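Local coordinates for sortase family protein (Streptococcus agalactiae, PDB 3O0P) that probably acts as a pilus-related class C sortase, a cysteine transpeptidase that links pilin subunits during pilus assembly, at residues D46-K51 and E91-G96; E59-L64 and E68-I73; F140-I145 and D174-L179. All coordinates share one frame; numbering follows the deposited sequence. Where two conformers were deposited one is given.

Interaction 1: residues D46-K51 and E91-G96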
ATOM      1  N   ASP A  46      -9.776   7.235   6.945  1.00 16.80           N
ATOM      2  CA  ASP A  46      -8.470   7.821   7.200  1.00 15.56           C
ATOM      3  C   ASP A  46      -7.745   7.135   8.378  1.00 15.28           C
ATOM      4  O   ASP A  46      -8.194   7.232   9.516  1.00 17.36           O
ATOM      5  CB  ASP A  46      -8.726   9.296   7.560  1.00 15.42           C
ATOM      6  CG  ASP A  46      -7.485  10.025   8.010  0.81 13.94           C
ATOM      7  OD1 ASP A  46      -6.363   9.574   7.677  0.74 14.30           O
ATOM      8  OD2 ASP A  46      -7.646  11.066   8.683  0.67 13.27           O
ATOM      9  N   PRO A  47      -6.600   6.468   8.131  1.00 15.42           N
ATOM     10  CA  PRO A  47      -5.899   5.778   9.226  1.00 17.68           C
ATOM     11  C   PRO A  47      -5.295   6.694  10.266  1.00 17.93           C
ATOM     12  O   PRO A  47      -4.950   6.213  11.354  1.00 19.96           O
ATOM     13  CB  PRO A  47      -4.745   5.047   8.514  1.00 18.43           C
ATOM     14  CG  PRO A  47      -5.116   4.977   7.107  1.00 18.06           C
ATOM     15  CD  PRO A  47      -5.953   6.211   6.837  1.00 17.09           C
ATOM     16  N   TYR A  48      -5.153   7.981   9.947  1.00 16.74           N
ATOM     17  CA  TYR A  48      -4.365   8.868  10.791  1.00 18.37           C
ATOM     18  C   TYR A  48      -5.199   9.837  11.601  1.00 21.07           C
ATOM     19  O   TYR A  48      -4.648  10.703  12.261  1.00 22.61           O
ATOM     20  CB  TYR A  48      -3.313   9.621   9.970  0.99 17.10           C
ATOM     21  CG  TYR A  48      -2.378   8.651   9.294  0.88 14.26           C
ATOM     22  CD1 TYR A  48      -2.523   8.318   7.944  0.90 14.72           C
ATOM     23  CD2 TYR A  48      -1.395   7.975  10.032  0.72 13.66           C
ATOM     24  CE1 TYR A  48      -1.681   7.399   7.349  1.00 14.51           C
ATOM     25  CE2 TYR A  48      -0.554   7.064   9.439  0.78 13.64           C
ATOM     26  CZ  TYR A  48      -0.711   6.771   8.104  0.86 13.61           C
ATOM     27  OH  TYR A  48       0.104   5.839   7.531  0.85 14.48           O
ATOM     28  N   GLU A  49      -6.521   9.669  11.569  1.00 24.30           N
ATOM     29  CA  GLU A  49      -7.412  10.442  12.436  1.00 28.28           C
ATOM     30  C   GLU A  49      -7.110  10.110  13.890  1.00 28.41           C
ATOM     31  O   GLU A  49      -7.263   8.963  14.307  1.00 28.31           O
ATOM     32  CB  GLU A  49      -8.867  10.115  12.112  1.00 30.80           C
ATOM     33  N   LYS A  50      -6.689  11.113  14.660  1.00 32.23           N
ATOM     34  CA  LYS A  50      -6.203  10.897  16.019  1.00 34.48           C
ATOM     35  C   LYS A  50      -7.218  10.185  16.913  1.00 31.37           C
ATOM     36  O   LYS A  50      -6.869   9.253  17.647  1.00 31.58           O
ATOM     37  CB  LYS A  50      -5.811  12.238  16.651  1.00 37.23           C
ATOM     38  N   LYS A  51      -8.472  10.619  16.861  1.00 30.24           N
ATOM     39  CA  LYS A  51      -9.482  10.056  17.748  1.00 30.23           C
ATOM     40  C   LYS A  51     -10.372   9.043  17.020  1.00 30.87           C
ATOM     41  O   LYS A  51     -11.544   8.871  17.347  1.00 30.61           O
ATOM     42  CB  LYS A  51     -10.287  11.171  18.414  1.00 31.28           C
ATOM     43  CG  LYS A  51      -9.482  11.859  19.491  1.00 30.86           C
ATOM     44  CD  LYS A  51     -10.272  12.915  20.236  0.69 31.59           C
ATOM     45  CE  LYS A  51     -10.124  14.262  19.586  0.70 32.21           C
ATOM     46  NZ  LYS A  51     -10.709  15.324  20.459  1.00 33.51           N
ATOM     47  N   GLU A  91      -1.644  -0.840  15.471  1.00 22.38           N
ATOM     48  CA  GLU A  91      -0.721  -1.951  15.667  1.00 22.35           C
ATOM     49  C   GLU A  91       0.126  -2.190  14.417  1.00 20.23           C
ATOM     50  O   GLU A  91       1.340  -2.361  14.489  1.00 21.74           O
ATOM     51  CB  GLU A  91      -1.500  -3.224  16.024  1.00 23.80           C
ATOM     52  N   VAL A  92      -0.525  -2.204  13.261  1.00 18.53           N
ATOM     53  CA  VAL A  92       0.162  -2.389  12.007  1.00 18.29           C
ATOM     54  C   VAL A  92       1.097  -1.224  11.729  1.00 17.68           C
ATOM     55  O   VAL A  92       2.244  -1.427  11.351  1.00 17.91           O
ATOM     56  CB  VAL A  92      -0.862  -2.538  10.856  1.00 18.54           C
ATOM     57  CG1 VAL A  92      -0.244  -2.182   9.527  1.00 19.62           C
ATOM     58  CG2 VAL A  92      -1.391  -3.960  10.869  0.97 20.35           C
ATOM     59  N   LEU A  93       0.610  -0.006  11.883  1.00 18.44           N
ATOM     60  CA  LEU A  93       1.402   1.162  11.515  1.00 20.06           C
ATOM     61  C   LEU A  93       2.577   1.390  12.451  1.00 19.75           C
ATOM     62  O   LEU A  93       3.504   2.098  12.112  1.00 19.49           O
ATOM     63  CB  LEU A  93       0.519   2.389  11.423  0.96 22.40           C
ATOM     64  CG  LEU A  93      -0.579   2.185  10.381  1.00 23.10           C
ATOM     65  CD1 LEU A  93      -1.449   3.429  10.321  0.75 26.23           C
ATOM     66  CD2 LEU A  93      -0.013   1.844   8.974  0.84 25.08           C
ATOM     67  N   SER A  94       2.553   0.750  13.609  1.00 21.41           N
ATOM     68  CA  SER A  94       3.694   0.821  14.524  1.00 23.17           C
ATOM     69  C   SER A  94       4.841  -0.089  14.064  1.00 22.91           C
ATOM     70  O   SER A  94       5.995   0.076  14.492  1.00 24.38           O
ATOM     71  CB  SER A  94       3.271   0.440  15.956  1.00 24.93           C
ATOM     72  OG  SER A  94       3.001  -0.944  16.056  0.50 24.09           O
ATOM     73  N   LYS A  95       4.543  -1.054  13.197  1.00 23.17           N
ATOM     74  CA  LYS A  95       5.540  -2.064  12.839  1.00 23.85           C
ATOM     75  C   LYS A  95       5.868  -2.169  11.339  1.00 21.11           C
ATOM     76  O   LYS A  95       6.707  -2.979  10.935  1.00 22.56           O
ATOM     77  CB  LYS A  95       5.110  -3.433  13.374  0.74 27.09           C
ATOM     78  CG  LYS A  95       3.814  -3.950  12.786  0.87 28.48           C
ATOM     79  CD  LYS A  95       3.396  -5.275  13.428  1.00 29.57           C
ATOM     80  CE  LYS A  95       2.090  -5.767  12.829  0.95 30.75           C
ATOM     81  NZ  LYS A  95       1.774  -7.149  13.265  0.76 32.98           N
ATOM     82  N   GLY A  96       5.218  -1.375  10.498  1.00 17.44           N
ATOM     83  CA  GLY A  96       5.480  -1.473   9.077  1.00 16.18           C
ATOM     84  C   GLY A  96       4.462  -0.694   8.291  1.00 12.90           C
ATOM     85  O   GLY A  96       3.885   0.276   8.780  1.00 13.79           O
TER
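P47 and Y48 converge on one methyl group, CD1 of L93, and the contact is wholly apolar. CD1 lies 3.8 Å from Y48 CE2, and the Tyr side chain crosses that of the leucine at a slant, so that the methyl meets neither a clear face nor a clear edge of the ring. From P47 comes CB, 4.1 Å from the same L93 CD1. The reach of the leucine follows from its shape: with chi2 at 180°, CD1 extends anti to CA, away from helix 90-93.

The polar bonds lie within the loop or lead elsewhere. A type I turn runs from D46 to E49, and the N-H of Y48 donates to D46 OD1 over 3.0 Å, nearly straight at 164°, closing an Asx turn. That oxygen is met from above the carboxylate plane. D46 OD2 forms a salt bridge with R190, while Y48 OH is hydrogen-bonded to T117 OG1 and the Tyr ring packs edge-to-face with H119.

The sequence D46-P47-Y48 matches the Asp-Pro-aromatic motif of the lid that covers the active site in class C sortases. With about 102 Å² buried and no hydrogen bond between the segments, this contact has little directional chemistry; the probable lid's polar attachments are made instead to R190 and T117, so leaving L93 would cost only apolar contact, whereas opening the lid would probably also require release of those bonds.

Interaction 2: residues E59-L64 and E68-I73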
ATOM      1  N   GLU A  59      -9.108  -9.139   8.471  1.00 16.61           N
ATOM      2  CA  GLU A  59      -9.395 -10.475   7.926  1.00 17.69           C
ATOM      3  C   GLU A  59      -9.594 -10.496   6.416  1.00 15.44           C
ATOM      4  O   GLU A  59      -9.685 -11.554   5.833  1.00 16.82           O
ATOM      5  CB  GLU A  59     -10.680 -11.042   8.565  1.00 21.64           C
ATOM      6  CG  GLU A  59     -10.633 -11.213  10.068  0.66 22.19           C
ATOM      7  CD  GLU A  59      -9.796 -12.395  10.496  0.38 20.22           C
ATOM      8  OE1 GLU A  59      -9.570 -13.298   9.659  0.38 19.63           O
ATOM      9  OE2 GLU A  59      -9.371 -12.416  11.671  0.51 20.42           O
ATOM     10  N   TYR A  60      -9.661  -9.334   5.772  1.00 13.60           N
ATOM     11  CA  TYR A  60     -10.131  -9.262   4.394  1.00 13.01           C
ATOM     12  C   TYR A  60      -9.088  -9.689   3.365  1.00 12.31           C
ATOM     13  O   TYR A  60      -9.439  -9.939   2.216  1.00 13.57           O
ATOM     14  CB  TYR A  60     -10.605  -7.837   4.047  0.95 12.73           C
ATOM     15  CG  TYR A  60      -9.487  -6.815   4.025  1.00 11.08           C
ATOM     16  CD1 TYR A  60      -8.820  -6.508   2.862  0.90 10.54           C
ATOM     17  CD2 TYR A  60      -9.094  -6.167   5.184  0.88 11.22           C
ATOM     18  CE1 TYR A  60      -7.805  -5.572   2.846  0.93 10.74           C
ATOM     19  CE2 TYR A  60      -8.074  -5.266   5.181  1.00 10.83           C
ATOM     20  CZ  TYR A  60      -7.423  -4.959   4.013  1.00 10.43           C
ATOM     21  OH  TYR A  60      -6.392  -4.047   4.039  0.95 11.30           O
ATOM     22  N   ALA A  61      -7.818  -9.757   3.763  1.00 11.89           N
ATOM     23  CA  ALA A  61      -6.741 -10.107   2.831  1.00 10.97           C
ATOM     24  C   ALA A  61      -6.030 -11.404   3.195  1.00  9.82           C
ATOM     25  O   ALA A  61      -4.894 -11.617   2.786  1.00 10.46           O
ATOM     26  CB  ALA A  61      -5.740  -8.960   2.709  1.00 12.67           C
ATOM     27  N   ARG A  62      -6.704 -12.298   3.925  1.00 11.51           N
ATOM     28  CA  ARG A  62      -6.057 -13.522   4.390  1.00 11.29           C
ATOM     29  C   ARG A  62      -5.517 -14.348   3.225  1.00 10.11           C
ATOM     30  O   ARG A  62      -4.497 -15.034   3.357  1.00 10.72           O
ATOM     31  CB  ARG A  62      -7.041 -14.415   5.160  1.00 13.36           C
ATOM     32  CG  ARG A  62      -7.476 -13.883   6.499  0.65 14.23           C
ATOM     33  CD  ARG A  62      -6.329 -13.645   7.472  0.53 15.58           C
ATOM     34  NE  ARG A  62      -6.811 -13.348   8.827  0.69 15.86           N
ATOM     35  CZ  ARG A  62      -6.030 -13.019   9.848  0.61 16.44           C
ATOM     36  NH1 ARG A  62      -4.727 -12.937   9.686  0.51 17.68           N
ATOM     37  NH2 ARG A  62      -6.557 -12.782  11.034  0.74 18.93           N
ATOM     38  N   MET A  63      -6.173 -14.308   2.071  1.00  9.74           N
ATOM     39  CA  MET A  63      -5.698 -15.096   0.931  1.00  9.75           C
ATOM     40  C   MET A  63      -4.294 -14.685   0.492  1.00  9.23           C
ATOM     41  O   MET A  63      -3.569 -15.494  -0.090  1.00 10.36           O
ATOM     42  CB  MET A  63      -6.668 -15.046  -0.259  1.00 10.83           C
ATOM     43  CG  MET A  63      -6.597 -13.794  -1.120  0.94  8.97           C
ATOM     44  SD  MET A  63      -7.148 -12.175  -0.335  1.00  6.93           S
ATOM     45  CE  MET A  63      -8.938 -12.384  -0.515  1.00 12.73           C
ATOM     46  N   LEU A  64      -3.900 -13.439   0.747  1.00  9.53           N
ATOM     47  CA  LEU A  64      -2.578 -12.947   0.352  1.00  9.10           C
ATOM     48  C   LEU A  64      -1.529 -13.059   1.438  1.00  8.50           C
ATOM     49  O   LEU A  64      -0.370 -12.726   1.207  1.00  9.72           O
ATOM     50  CB  LEU A  64      -2.651 -11.489  -0.085  1.00  9.99           C
ATOM     51  CG  LEU A  64      -3.359 -11.228  -1.417  1.00  9.85           C
ATOM     52  CD1 LEU A  64      -3.313  -9.743  -1.743  1.00 12.44           C
ATOM     53  CD2 LEU A  64      -2.786 -12.047  -2.554  0.83  9.43           C
ATOM     54  N   GLU A  68       2.107 -13.652   8.228  1.00 14.52           N
ATOM     55  CA  GLU A  68       1.322 -12.538   8.795  1.00 15.58           C
ATOM     56  C   GLU A  68       1.261 -11.290   7.925  1.00 13.85           C
ATOM     57  O   GLU A  68       0.692 -10.267   8.321  1.00 15.11           O
ATOM     58  CB  GLU A  68       1.884 -12.139  10.166  0.86 18.44           C
ATOM     59  CG  GLU A  68       1.894 -13.275  11.157  0.69 20.86           C
ATOM     60  CD  GLU A  68       2.130 -12.804  12.573  0.64 20.76           C
ATOM     61  OE1 GLU A  68       3.302 -12.557  12.921  0.41 20.85           O
ATOM     62  OE2 GLU A  68       1.147 -12.658  13.326  0.38 21.19           O
ATOM     63  N   LYS A  69       1.897 -11.354   6.772  1.00 12.59           N
ATOM     64  CA  LYS A  69       2.088 -10.205   5.895  1.00 11.95           C
ATOM     65  C   LYS A  69       1.509 -10.456   4.528  1.00 10.12           C
ATOM     66  O   LYS A  69       1.478 -11.594   4.066  1.00 10.91           O
ATOM     67  CB  LYS A  69       3.594  -9.925   5.761  1.00 14.07           C
ATOM     68  CG  LYS A  69       4.204  -9.555   7.098  1.00 15.30           C
ATOM     69  CD  LYS A  69       5.685  -9.793   7.183  0.99 15.91           C
ATOM     70  CE  LYS A  69       6.210  -9.358   8.551  0.55 16.30           C
ATOM     71  NZ  LYS A  69       7.607  -9.800   8.819  0.51 17.29           N
ATOM     72  N   ILE A  70       1.082  -9.385   3.859  1.00  9.69           N
ATOM     73  CA  ILE A  70       0.603  -9.536   2.493  1.00 10.59           C
ATOM     74  C   ILE A  70       1.558  -9.067   1.407  1.00  9.45           C
ATOM     75  O   ILE A  70       1.260  -9.188   0.223  1.00 10.85           O
ATOM     76  CB  ILE A  70      -0.775  -8.875   2.292  1.00 11.37           C
ATOM     77  CG1 ILE A  70      -0.694  -7.356   2.449  1.00 13.51           C
ATOM     78  CG2 ILE A  70      -1.826  -9.517   3.235  1.00 12.68           C
ATOM     79  CD1 ILE A  70      -1.962  -6.616   2.021  1.00 15.40           C
ATOM     80  N   GLY A  71       2.707  -8.545   1.793  1.00  9.74           N
ATOM     81  CA  GLY A  71       3.667  -8.140   0.806  1.00 10.42           C
ATOM     82  C   GLY A  71       4.798  -7.357   1.400  1.00  9.38           C
ATOM     83  O   GLY A  71       4.954  -7.293   2.617  1.00 10.31           O
ATOM     84  N   ILE A  72       5.584  -6.775   0.513  1.00  9.64           N
ATOM     85  CA  ILE A  72       6.730  -5.940   0.847  1.00  9.92           C
ATOM     86  C   ILE A  72       6.682  -4.710  -0.052  1.00  9.27           C
ATOM     87  O   ILE A  72       6.510  -4.845  -1.268  1.00 10.64           O
ATOM     88  CB  ILE A  72       8.048  -6.674   0.589  1.00 10.92           C
ATOM     89  CG1 ILE A  72       8.117  -7.956   1.418  0.96 11.95           C
ATOM     90  CG2 ILE A  72       9.246  -5.766   0.849  1.00 12.64           C
ATOM     91  CD1 ILE A  72       9.188  -8.902   0.955  0.85 13.49           C
ATOM     92  N   ILE A  73       6.823  -3.524   0.542  1.00  9.27           N
ATOM     93  CA  ILE A  73       6.927  -2.289  -0.229  1.00  9.20           C
ATOM     94  C   ILE A  73       8.376  -1.812  -0.211  1.00  9.41           C
ATOM     95  O   ILE A  73       8.975  -1.646   0.851  1.00 10.57           O
ATOM     96  CB  ILE A  73       5.957  -1.181   0.308  0.92 10.21           C
ATOM     97  CG1 ILE A  73       6.122   0.152  -0.430  0.98 11.16           C
ATOM     98  CG2 ILE A  73       6.086  -0.963   1.814  1.00 11.74           C
ATOM     99  CD1 ILE A  73       5.712   0.127  -1.885  1.00 12.21           C
TER
HETATM  100  O   HOH W   1       0.699 -11.489  -1.101  1.00 10.50           O
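K69 meets L64 through the backbone: the two carbonyl oxygens, K69 O and L64 O, approach to 3.6 Å. Its side chain leads away from the 59-64 segment, and NZ forms a salt bridge with D12 and a hydrogen bond to Q9 O. I70 then carries the contact. The I70 CG2 branch, anti to the carbonyl carbon, lies 3.9 Å from CB of L64 in the 3-10 segment 62-64. The same I70 CG2 is 4.0 Å from CB of A61, which belongs to the E59-R62 turn. The backbone adds a CH...O contact from I70 CA to L64 O at 3.6 Å. No direct hydrogen bond joins the segments, but a water donates both its protons, to L64 O at 2.8 Å and to I70 O, bridging the two carbonyls. Next comes G71, which with I70 lies opposite I84 in a classic beta bulge; its backbone angles (170/-169) suit a residue without a side chain.

The contact thus lies where the incoming loop joins the sheet: L64 packs on M29 and A32 of helix 22-37, I70 on I84 of strand 80-85, and I73 on F140 and I142 of strand 139-143.

Interaction 3: residues F140-I145 and D174-L179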
ATOM      1  N   PHE A 140       8.752   2.622  -7.283  1.00 11.77           N
ATOM      2  CA  PHE A 140       8.580   1.797  -6.103  1.00 10.97           C
ATOM      3  C   PHE A 140       8.021   0.469  -6.520  1.00 10.01           C
ATOM      4  O   PHE A 140       7.485   0.321  -7.613  1.00 10.62           O
ATOM      5  CB  PHE A 140       7.746   2.482  -5.019  0.88 10.62           C
ATOM      6  CG  PHE A 140       6.337   2.864  -5.424  0.92  9.24           C
ATOM      7  CD1 PHE A 140       5.282   1.992  -5.222  1.00  9.63           C
ATOM      8  CD2 PHE A 140       6.059   4.122  -5.944  0.88  9.95           C
ATOM      9  CE1 PHE A 140       3.996   2.355  -5.538  0.88  9.63           C
ATOM     10  CE2 PHE A 140       4.756   4.483  -6.248  0.94 10.14           C
ATOM     11  CZ  PHE A 140       3.730   3.596  -6.041  0.91 10.13           C
ATOM     12  N   TYR A 141       8.189  -0.503  -5.636  1.00 10.26           N
ATOM     13  CA  TYR A 141       7.939  -1.895  -5.963  0.61 10.20           C
ATOM     14  C   TYR A 141       7.130  -2.561  -4.860  1.00  9.94           C
ATOM     15  O   TYR A 141       7.407  -2.348  -3.690  1.00 11.62           O
ATOM     16  CB  TYR A 141       9.305  -2.596  -6.122  0.61 12.22           C
ATOM     17  CG  TYR A 141      10.229  -1.839  -7.049  0.61 12.26           C
ATOM     18  CD1 TYR A 141      10.267  -2.129  -8.401  0.61 13.11           C
ATOM     19  CD2 TYR A 141      11.036  -0.808  -6.575  0.61 12.48           C
ATOM     20  CE1 TYR A 141      11.085  -1.425  -9.261  0.61 13.52           C
ATOM     21  CE2 TYR A 141      11.855  -0.085  -7.443  0.61 13.83           C
ATOM     22  CZ  TYR A 141      11.869  -0.404  -8.777  0.61 13.69           C
ATOM     23  OH  TYR A 141      12.684   0.283  -9.644  0.61 15.95           O
ATOM     24  N   ILE A 142       6.166  -3.395  -5.240  1.00  9.99           N
ATOM     25  CA  ILE A 142       5.417  -4.187  -4.275  1.00  9.37           C
ATOM     26  C   ILE A 142       5.622  -5.651  -4.608  1.00  8.97           C
ATOM     27  O   ILE A 142       5.368  -6.064  -5.745  1.00 10.79           O
ATOM     28  CB  ILE A 142       3.910  -3.845  -4.307  1.00 10.36           C
ATOM     29  CG1 ILE A 142       3.696  -2.393  -3.888  1.00 11.79           C
ATOM     30  CG2 ILE A 142       3.129  -4.770  -3.383  1.00 12.07           C
ATOM     31  CD1 ILE A 142       2.326  -1.862  -4.212  0.95 13.12           C
ATOM     32  N   GLN A 143       6.094  -6.423  -3.639  1.00  9.93           N
ATOM     33  CA  GLN A 143       6.181  -7.859  -3.799  1.00 10.73           C
ATOM     34  C   GLN A 143       5.021  -8.491  -3.070  1.00  9.71           C
ATOM     35  O   GLN A 143       4.764  -8.204  -1.907  1.00 10.85           O
ATOM     36  CB  GLN A 143       7.501  -8.385  -3.258  1.00 12.68           C
ATOM     37  CG  GLN A 143       7.658  -9.865  -3.468  0.96 14.65           C
ATOM     38  CD  GLN A 143       8.965 -10.414  -2.921  0.86 14.71           C
ATOM     39  OE1 GLN A 143       9.870  -9.663  -2.534  0.66 15.10           O
ATOM     40  NE2 GLN A 143       9.058 -11.738  -2.858  0.83 17.29           N
ATOM     41  N   ASN A 144       4.282  -9.334  -3.782  1.00  9.03           N
ATOM     42  CA  ASN A 144       3.223 -10.143  -3.170  1.00  8.98           C
ATOM     43  C   ASN A 144       3.611 -11.619  -3.279  1.00  9.05           C
ATOM     44  O   ASN A 144       4.740 -11.940  -3.652  1.00  9.83           O
ATOM     45  CB  ASN A 144       1.861  -9.832  -3.799  1.00  9.23           C
ATOM     46  CG  ASN A 144       1.837 -10.093  -5.299  0.88  8.02           C
ATOM     47  OD1 ASN A 144       2.350 -11.106  -5.768  0.86  7.49           O
ATOM     48  ND2 ASN A 144       1.272  -9.151  -6.061  0.94  9.56           N
ATOM     49  N   ILE A 145       2.714 -12.524  -2.925  1.00  8.37           N
ATOM     50  CA  ILE A 145       3.068 -13.931  -2.887  1.00  9.73           C
ATOM     51  C   ILE A 145       3.456 -14.461  -4.250  1.00  9.86           C
ATOM     52  O   ILE A 145       4.130 -15.484  -4.314  1.00 12.00           O
ATOM     53  CB  ILE A 145       1.944 -14.814  -2.317  1.00 10.35           C
ATOM     54  CG1 ILE A 145       0.584 -14.518  -2.973  0.95 11.12           C
ATOM     55  CG2 ILE A 145       1.865 -14.698  -0.790  1.00 12.00           C
ATOM     56  CD1 ILE A 145      -0.481 -15.534  -2.679  1.00 12.69           C
ATOM     57  N   ASP A 174      -3.800   0.941 -13.949  1.00 10.05           N
ATOM     58  CA  ASP A 174      -3.245   0.148 -12.860  1.00 10.12           C
ATOM     59  C   ASP A 174      -2.341   1.095 -12.084  1.00  9.23           C
ATOM     60  O   ASP A 174      -1.242   1.431 -12.513  1.00  9.98           O
ATOM     61  CB  ASP A 174      -2.462  -1.020 -13.462  1.00 10.19           C
ATOM     62  CG  ASP A 174      -1.859  -1.951 -12.437  0.91  8.10           C
ATOM     63  OD1 ASP A 174      -1.722  -1.570 -11.248  0.81  7.53           O
ATOM     64  OD2 ASP A 174      -1.437  -3.048 -12.877  0.84  8.64           O
ATOM     65  N   TYR A 175      -2.851   1.571 -10.953  1.00  8.72           N
ATOM     66  CA  TYR A 175      -2.198   2.571 -10.128  1.00  9.06           C
ATOM     67  C   TYR A 175      -1.884   2.036  -8.731  1.00  8.77           C
ATOM     68  O   TYR A 175      -2.544   1.131  -8.218  1.00  8.60           O
ATOM     69  CB  TYR A 175      -3.105   3.805  -9.957  1.00 10.31           C
ATOM     70  CG  TYR A 175      -3.171   4.762 -11.113  1.00 11.02           C
ATOM     71  CD1 TYR A 175      -2.037   5.365 -11.615  0.98 11.65           C
ATOM     72  CD2 TYR A 175      -4.393   5.135 -11.634  0.95 12.27           C
ATOM     73  CE1 TYR A 175      -2.104   6.308 -12.643  1.00 12.47           C
ATOM     74  CE2 TYR A 175      -4.484   6.070 -12.663  0.91 13.04           C
ATOM     75  CZ  TYR A 175      -3.331   6.656 -13.161  1.00 13.30           C
ATOM     76  OH  TYR A 175      -3.390   7.572 -14.185  0.83 15.18           O
ATOM     77  N   ALA A 176      -0.884   2.649  -8.107  1.00  8.51           N
ATOM     78  CA  ALA A 176      -0.606   2.429  -6.702  1.00  8.69           C
ATOM     79  C   ALA A 176      -0.284   3.775  -6.088  1.00  8.84           C
ATOM     80  O   ALA A 176       0.463   4.540  -6.677  1.00 10.02           O
ATOM     81  CB  ALA A 176       0.572   1.475  -6.521  1.00 10.19           C
ATOM     82  N   THR A 177      -0.805   4.040  -4.904  1.00  8.61           N
ATOM     83  CA  THR A 177      -0.490   5.259  -4.186  1.00  8.76           C
ATOM     84  C   THR A 177       0.123   4.927  -2.843  1.00  8.34           C
ATOM     85  O   THR A 177      -0.356   4.039  -2.133  1.00  9.36           O
ATOM     86  CB  THR A 177      -1.744   6.124  -4.003  1.00  9.60           C
ATOM     87  OG1 THR A 177      -2.168   6.579  -5.288  0.88  9.26           O
ATOM     88  CG2 THR A 177      -1.481   7.334  -3.140  0.97 10.93           C
ATOM     89  N   LEU A 178       1.191   5.650  -2.521  1.00  9.03           N
ATOM     90  CA  LEU A 178       1.797   5.642  -1.199  1.00  8.81           C
ATOM     91  C   LEU A 178       1.272   6.845  -0.428  1.00  8.80           C
ATOM     92  O   LEU A 178       1.323   7.970  -0.899  1.00  9.48           O
ATOM     93  CB  LEU A 178       3.318   5.698  -1.312  0.83  8.57           C
ATOM     94  CG  LEU A 178       3.943   4.589  -2.175  0.81  8.74           C
ATOM     95  CD1 LEU A 178       5.431   4.685  -2.151  0.75  9.23           C
ATOM     96  CD2 LEU A 178       3.479   3.195  -1.765  0.93 10.18           C
ATOM     97  N   LEU A 179       0.719   6.567   0.752  1.00  9.19           N
ATOM     98  CA  LEU A 179      -0.035   7.519   1.551  1.00 10.31           C
ATOM     99  C   LEU A 179       0.613   7.746   2.904  1.00  9.95           C
ATOM    100  O   LEU A 179       0.959   6.786   3.593  1.00 10.70           O
ATOM    101  CB  LEU A 179      -1.459   6.976   1.763  1.00 11.16           C
ATOM    102  CG  LEU A 179      -2.368   7.698   2.751  1.00 12.86           C
ATOM    103  CD1 LEU A 179      -2.703   9.054   2.237  1.00 16.20           C
ATOM    104  CD2 LEU A 179      -3.632   6.868   3.020  0.80 14.24           C
TER
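The F140 ring receives L178 over one face: CD1 of the leucine sits 3.9 Å from the ring centroid and only 13° off its normal, a CH-pi contact almost centred on the ring. The two side chains come from opposite directions, and L178 CD2 lies above the same face, on the CD1-CE1 side of the ring, 3.9 Å from F140 CE1. With chi1 near 60°, F140 CG is placed between the backbone N and carbonyl carbon, which carries the ring across to the other strand.

At its rim the ring meets A176 in two ways. The methyl CB packs 3.7 Å from F140 CE1, while A176 O lies in the ring plane, 3.5 Å from F140 CZ, where the slightly positive C-H edge would favour a carbonyl oxygen. I142 adds a looser apolar touch, its CD1 being 4.4 Å from A176 CB.

The backbones do not pair here: the strand segments run almost at right angles (102°) with their axes 9.6 Å apart, and side chains fill the gap between them. On the 174-179 side, A176 and L178 point inward, whereas Y175 and T177 alternate to the other face of the sheet. This is interior packing of the sortase beta-barrel. Chemically, the contact rests on dispersion and one CH-pi face, perhaps helped by a weak electrostatic attraction at the edge, and all four touching residues are buried.

Interactions 2 and 3 share the barrel: their centres are 13 Å apart, and strands 71-75 and 139-143 are sheet neighbours, joined by a probable hydrogen bond from Q143 N to I72 O (2.9 Å). I73 also enters the interior, its CD1 3.8 Å from L178 CD2. Interaction 1 lies about 17 Å and 19 Å from interactions 2 and 3 between centres; through Y48 and D46 its 46-51 loop meets H119 and R190, probably the active-site His and Arg as in other sortases. Its connection to interaction 3 runs through T117, whose OG1 is hydrogen-bonded to both Y48 OH and L179 O. In sequence, interaction 2 is nested within the loop closed by interaction 1, nearest atoms about 6 Å apart.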